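Local coordinates for L-glyceraldehyde 3-phosphate reductase (Clostridium beijerinckii, PDB 6HG6), which is an NADPH-binding aldo-keto reductase that probably reduces aldehydes such as furfural to the corresponding alcohols, at residues Y196-E204 against M281-V292. Residues are numbered along the deposited sequence; the frame is centred on the assembly and turned at random.
With EDO (1,2-ethanediol), chain H.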
loop_
_atom_site.group_PDB
_atom_site.type_symbol
_atom_site.label_atom_id
_atom_site.label_comp_id
_atom_site.label_asym_id
_atom_site.label_seq_id
_atom_site.Cartn_x
_atom_site.Cartn_y
_atom_site.Cartn_z
ATOM N N TYR A 196 9.209 -1.043 0.991
ATOM C CA TYR A 196 10.234 -1.348 -0.037
ATOM C C TYR A 196 10.602 -0.088 -0.789
ATOM O O TYR A 196 9.687 0.601 -1.243
ATOM C CB TYR A 196 9.689 -2.403 -0.997
ATOM C CG TYR A 196 10.679 -3.027 -1.942
ATOM C CD1 TYR A 196 11.968 -3.356 -1.555
ATOM C CD2 TYR A 196 10.315 -3.335 -3.246
ATOM C CE1 TYR A 196 12.872 -3.933 -2.447
ATOM C CE2 TYR A 196 11.185 -3.959 -4.124
ATOM C CZ TYR A 196 12.474 -4.262 -3.736
ATOM O OH TYR A 196 13.326 -4.853 -4.633
ATOM N N SER A 197 11.888 0.206 -0.883
ATOM C CA SER A 197 12.391 1.363 -1.653
ATOM C C SER A 197 13.820 1.076 -2.077
ATOM O O SER A 197 14.426 0.133 -1.572
ATOM C CB SER A 197 12.360 2.627 -0.854
ATOM O OG SER A 197 13.323 2.542 0.178
ATOM N N ILE A 198 14.358 1.937 -2.913
ATOM C CA ILE A 198 15.806 1.873 -3.235
ATOM C C ILE A 198 16.624 1.856 -1.931
ATOM O O ILE A 198 17.662 1.165 -1.915
ATOM C CB ILE A 198 16.169 3.035 -4.165
ATOM C CG1 ILE A 198 15.572 2.772 -5.551
ATOM C CG2 ILE A 198 17.666 3.248 -4.213
ATOM C CD1 ILE A 198 15.728 3.907 -6.524
ATOM N N PHE A 199 16.190 2.566 -0.876
ATOM C CA PHE A 199 16.930 2.673 0.415
ATOM C C PHE A 199 16.494 1.631 1.460
ATOM O O PHE A 199 17.176 1.523 2.514
ATOM C CB PHE A 199 16.812 4.085 0.982
ATOM C CG PHE A 199 17.650 5.098 0.258
ATOM C CD1 PHE A 199 18.980 4.846 -0.006
ATOM C CD2 PHE A 199 17.097 6.286 -0.183
ATOM C CE1 PHE A 199 19.762 5.781 -0.665
ATOM C CE2 PHE A 199 17.879 7.227 -0.840
ATOM C CZ PHE A 199 19.197 6.953 -1.119
ATOM N N ASP A 200 15.469 0.838 1.200
ATOM C CA ASP A 200 15.022 -0.189 2.164
ATOM C C ASP A 200 14.842 -1.517 1.435
ATOM O O ASP A 200 13.786 -1.729 0.820
ATOM C CB ASP A 200 13.764 0.254 2.902
ATOM C CG ASP A 200 13.422 -0.694 4.026
ATOM O OD1 ASP A 200 14.024 -1.783 4.092
ATOM O OD2 ASP A 200 12.564 -0.329 4.833
ATOM N N ARG A 201 15.835 -2.388 1.565
ATOM C CA ARG A 201 15.867 -3.697 0.876
ATOM C C ARG A 201 15.417 -4.818 1.802
ATOM O O ARG A 201 15.763 -5.984 1.522
ATOM C CB ARG A 201 17.293 -3.946 0.388
ATOM C CG ARG A 201 17.839 -2.831 -0.488
ATOM C CD ARG A 201 16.927 -2.436 -1.645
ATOM N NE ARG A 201 17.644 -1.541 -2.553
ATOM C CZ ARG A 201 18.396 -1.902 -3.597
ATOM N NH1 ARG A 201 19.004 -0.967 -4.299
ATOM N NH2 ARG A 201 18.560 -3.168 -3.942
ATOM N N THR A 202 14.739 -4.504 2.907
ATOM C CA THR A 202 14.331 -5.514 3.904
ATOM C C THR A 202 13.707 -6.740 3.227
ATOM O O THR A 202 14.147 -7.864 3.555
ATOM C CB THR A 202 13.376 -4.943 4.961
ATOM O OG1 THR A 202 14.105 -3.921 5.622
ATOM C CG2 THR A 202 12.921 -5.981 5.974
ATOM N N ILE A 203 12.776 -6.558 2.299
ATOM C CA ILE A 203 12.033 -7.718 1.705
ATOM C C ILE A 203 12.957 -8.536 0.781
ATOM O O ILE A 203 12.570 -9.663 0.426
ATOM C CB ILE A 203 10.721 -7.289 0.999
ATOM C CG1 ILE A 203 10.959 -6.477 -0.275
ATOM C CG2 ILE A 203 9.778 -6.564 1.949
ATOM C CD1 ILE A 203 9.704 -6.324 -1.108
ATOM N N GLU A 204 14.114 -8.003 0.389
ATOM C CA GLU A 204 15.100 -8.738 -0.449
ATOM C C GLU A 204 15.936 -9.641 0.473
ATOM O O GLU A 204 16.577 -10.573 -0.046
ATOM C CB GLU A 204 15.997 -7.759 -1.218
ATOM C CG GLU A 204 15.286 -6.901 -2.257
ATOM C CD GLU A 204 16.152 -5.883 -3.004
ATOM O OE1 GLU A 204 17.367 -5.770 -2.694
ATOM O OE2 GLU A 204 15.635 -5.200 -3.912
ATOM N N MET A 281 11.542 7.726 -10.686
ATOM C CA MET A 281 12.426 6.552 -10.865
ATOM C C MET A 281 12.280 5.621 -9.660
ATOM O O MET A 281 12.313 4.391 -9.834
ATOM C CB MET A 281 13.887 6.947 -10.995
ATOM C CG MET A 281 14.729 5.746 -11.272
ATOM S SD MET A 281 16.457 6.144 -11.535
ATOM C CE MET A 281 16.997 6.391 -9.838
ATOM N N ALA A 282 12.133 6.189 -8.460
ATOM C CA ALA A 282 11.997 5.402 -7.223
ATOM C C ALA A 282 10.739 4.533 -7.326
ATOM O O ALA A 282 10.793 3.384 -6.854
ATOM C CB ALA A 282 11.975 6.316 -6.009
ATOM N N LEU A 283 9.647 5.073 -7.891
ATOM C CA LEU A 283 8.377 4.319 -8.052
ATOM C C LEU A 283 8.577 3.229 -9.109
ATOM O O LEU A 283 8.197 2.089 -8.841
ATOM C CB LEU A 283 7.232 5.244 -8.455
ATOM C CG LEU A 283 6.862 6.337 -7.453
ATOM C CD1 LEU A 283 5.693 7.145 -7.997
ATOM C CD2 LEU A 283 6.522 5.763 -6.102
ATOM N N SER A 284 9.193 3.572 -10.235
ATOM C CA SER A 284 9.488 2.608 -11.329
ATOM C C SER A 284 10.371 1.478 -10.790
ATOM O O SER A 284 10.132 0.325 -11.139
ATOM C CB SER A 284 10.112 3.249 -12.493
ATOM O OG SER A 284 9.257 4.234 -13.015
ATOM N N TRP A 285 11.357 1.794 -9.955
ATOM C CA TRP A 285 12.300 0.765 -9.470
ATOM C C TRP A 285 11.561 -0.268 -8.612
ATOM O O TRP A 285 11.803 -1.481 -8.751
ATOM C CB TRP A 285 13.466 1.459 -8.752
ATOM C CG TRP A 285 14.487 0.497 -8.254
ATOM C CD1 TRP A 285 15.631 0.141 -8.893
ATOM C CD2 TRP A 285 14.471 -0.234 -7.017
ATOM N NE1 TRP A 285 16.316 -0.763 -8.136
ATOM C CE2 TRP A 285 15.649 -1.011 -6.992
ATOM C CE3 TRP A 285 13.608 -0.294 -5.931
ATOM C CZ2 TRP A 285 15.956 -1.874 -5.945
ATOM C CZ3 TRP A 285 13.923 -1.140 -4.888
ATOM C CH2 TRP A 285 15.091 -1.893 -4.888
ATOM N N VAL A 286 10.701 0.168 -7.715
ATOM C CA VAL A 286 9.962 -0.770 -6.846
ATOM C C VAL A 286 9.144 -1.762 -7.694
ATOM O O VAL A 286 8.938 -2.895 -7.221
ATOM C CB VAL A 286 9.101 0.036 -5.859
ATOM C CG1 VAL A 286 8.017 -0.772 -5.292
ATOM C CG2 VAL A 286 9.979 0.629 -4.775
ATOM N N LEU A 287 8.673 -1.349 -8.856
ATOM C CA LEU A 287 7.829 -2.172 -9.775
ATOM C C LEU A 287 8.657 -2.971 -10.789
ATOM O O LEU A 287 8.059 -3.613 -11.665
ATOM C CB LEU A 287 6.878 -1.249 -10.545
ATOM C CG LEU A 287 5.724 -0.669 -9.720
ATOM C CD1 LEU A 287 5.012 0.389 -10.532
ATOM C CD2 LEU A 287 4.747 -1.727 -9.240
ATOM N N LYS A 288 9.972 -2.912 -10.749
ATOM C CA LYS A 288 10.761 -3.495 -11.863
ATOM C C LYS A 288 10.536 -5.008 -11.976
ATOM O O LYS A 288 10.672 -5.531 -13.099
ATOM C CB LYS A 288 12.239 -3.134 -11.717
ATOM C CG LYS A 288 13.027 -3.812 -10.612
ATOM C CD LYS A 288 14.385 -3.151 -10.485
ATOM C CE LYS A 288 15.415 -3.920 -9.693
ATOM N NZ LYS A 288 14.888 -4.682 -8.570
ATOM N N ASP A 289 10.423 -5.686 -10.857
ATOM C CA ASP A 289 10.257 -7.161 -10.771
ATOM C C ASP A 289 8.766 -7.517 -10.734
ATOM O O ASP A 289 8.001 -6.915 -9.979
ATOM C CB ASP A 289 11.019 -7.724 -9.573
ATOM C CG ASP A 289 12.513 -7.442 -9.636
ATOM O OD1 ASP A 289 13.137 -7.627 -10.725
ATOM O OD2 ASP A 289 13.041 -6.966 -8.627
ATOM N N SER A 290 8.374 -8.525 -11.500
ATOM C CA SER A 290 6.939 -8.919 -11.630
ATOM C C SER A 290 6.328 -9.300 -10.291
ATOM O O SER A 290 5.074 -9.144 -10.163
ATOM C CB SER A 290 6.801 -10.063 -12.639
ATOM O OG SER A 290 7.486 -11.208 -12.162
ATOM N N GLU A 291 7.101 -9.797 -9.319
ATOM C CA GLU A 291 6.505 -10.249 -8.040
ATOM C C GLU A 291 6.020 -9.045 -7.225
ATOM O O GLU A 291 5.246 -9.232 -6.291
ATOM C CB GLU A 291 7.420 -11.138 -7.208
ATOM C CG GLU A 291 8.757 -10.517 -6.839
ATOM C CD GLU A 291 9.882 -10.773 -7.820
ATOM O OE1 GLU A 291 9.649 -10.782 -9.095
ATOM O OE2 GLU A 291 11.019 -10.977 -7.301
ATOM N N VAL A 292 6.405 -7.822 -7.572
ATOM C CA VAL A 292 5.833 -6.638 -6.872
ATOM C C VAL A 292 4.611 -6.224 -7.685
ATOM O O VAL A 292 4.749 -5.871 -8.855
ATOM C CB VAL A 292 6.842 -5.497 -6.689
ATOM C CG1 VAL A 292 6.155 -4.286 -6.080
ATOM C CG2 VAL A 292 7.983 -5.979 -5.806
HETATM C C1 EDO H . 15.621 -14.996 0.276
HETATM O O1 EDO H . 14.971 -16.200 0.675
HETATM C C2 EDO H . 16.104 -14.198 1.435
HETATM O O2 EDO H . 15.785 -12.822 1.330
HETATM O O HOH W 1 12.829 -3.500 -7.175
HETATM O O HOH W 2 12.181 3.314 -4.305
HETATM O O HOH W 3 16.602 -5.252 -6.325
#
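Trp285 meets four side chains of 196-204. Ile198 CG1 lies over one face of the indole, 3.8 Å from the centroid of its five-membered ring, a CH-pi contact. Tyr196 meets the six-membered ring obliquely, planes at 47°, with its CZ 3.6 Å from Trp285 CZ3. Trp285 CZ2 lies over the centre of the Arg201 guanidinium, 3.4 Å from Arg201 CZ, though the two planes differ by 52°. Val286 CG1 and Val292 CG2 approach Tyr196 CD2 and CE2, respectively, from opposite sides of the ring plane. The contact thus joins the loop after barrel strand 189-195 to the C-terminal end of helix 278-286, the helix preceding the eighth strand of this TIM barrel; Ala282 also lies near Leu225, an NADPH-binding residue. Bonds within 196-204 position these side chains. Arg201 NE donates almost straight (171°) to Ile198 O from above the carbonyl plane, and NH2 forms an in-plane salt bridge to the syn lone pair of Glu204 OE1. Tyr196 OH also donates to Glu204 OE2, at a doubtfully short distance. No direct hydrogen bond crosses the interface; water 1 links Tyr196 OH to Trp285 O and Lys288 NZ, while water 2 connects Ile198 N with Ala282 O. Farther out, Asp326 pairs with Arg201 NH1.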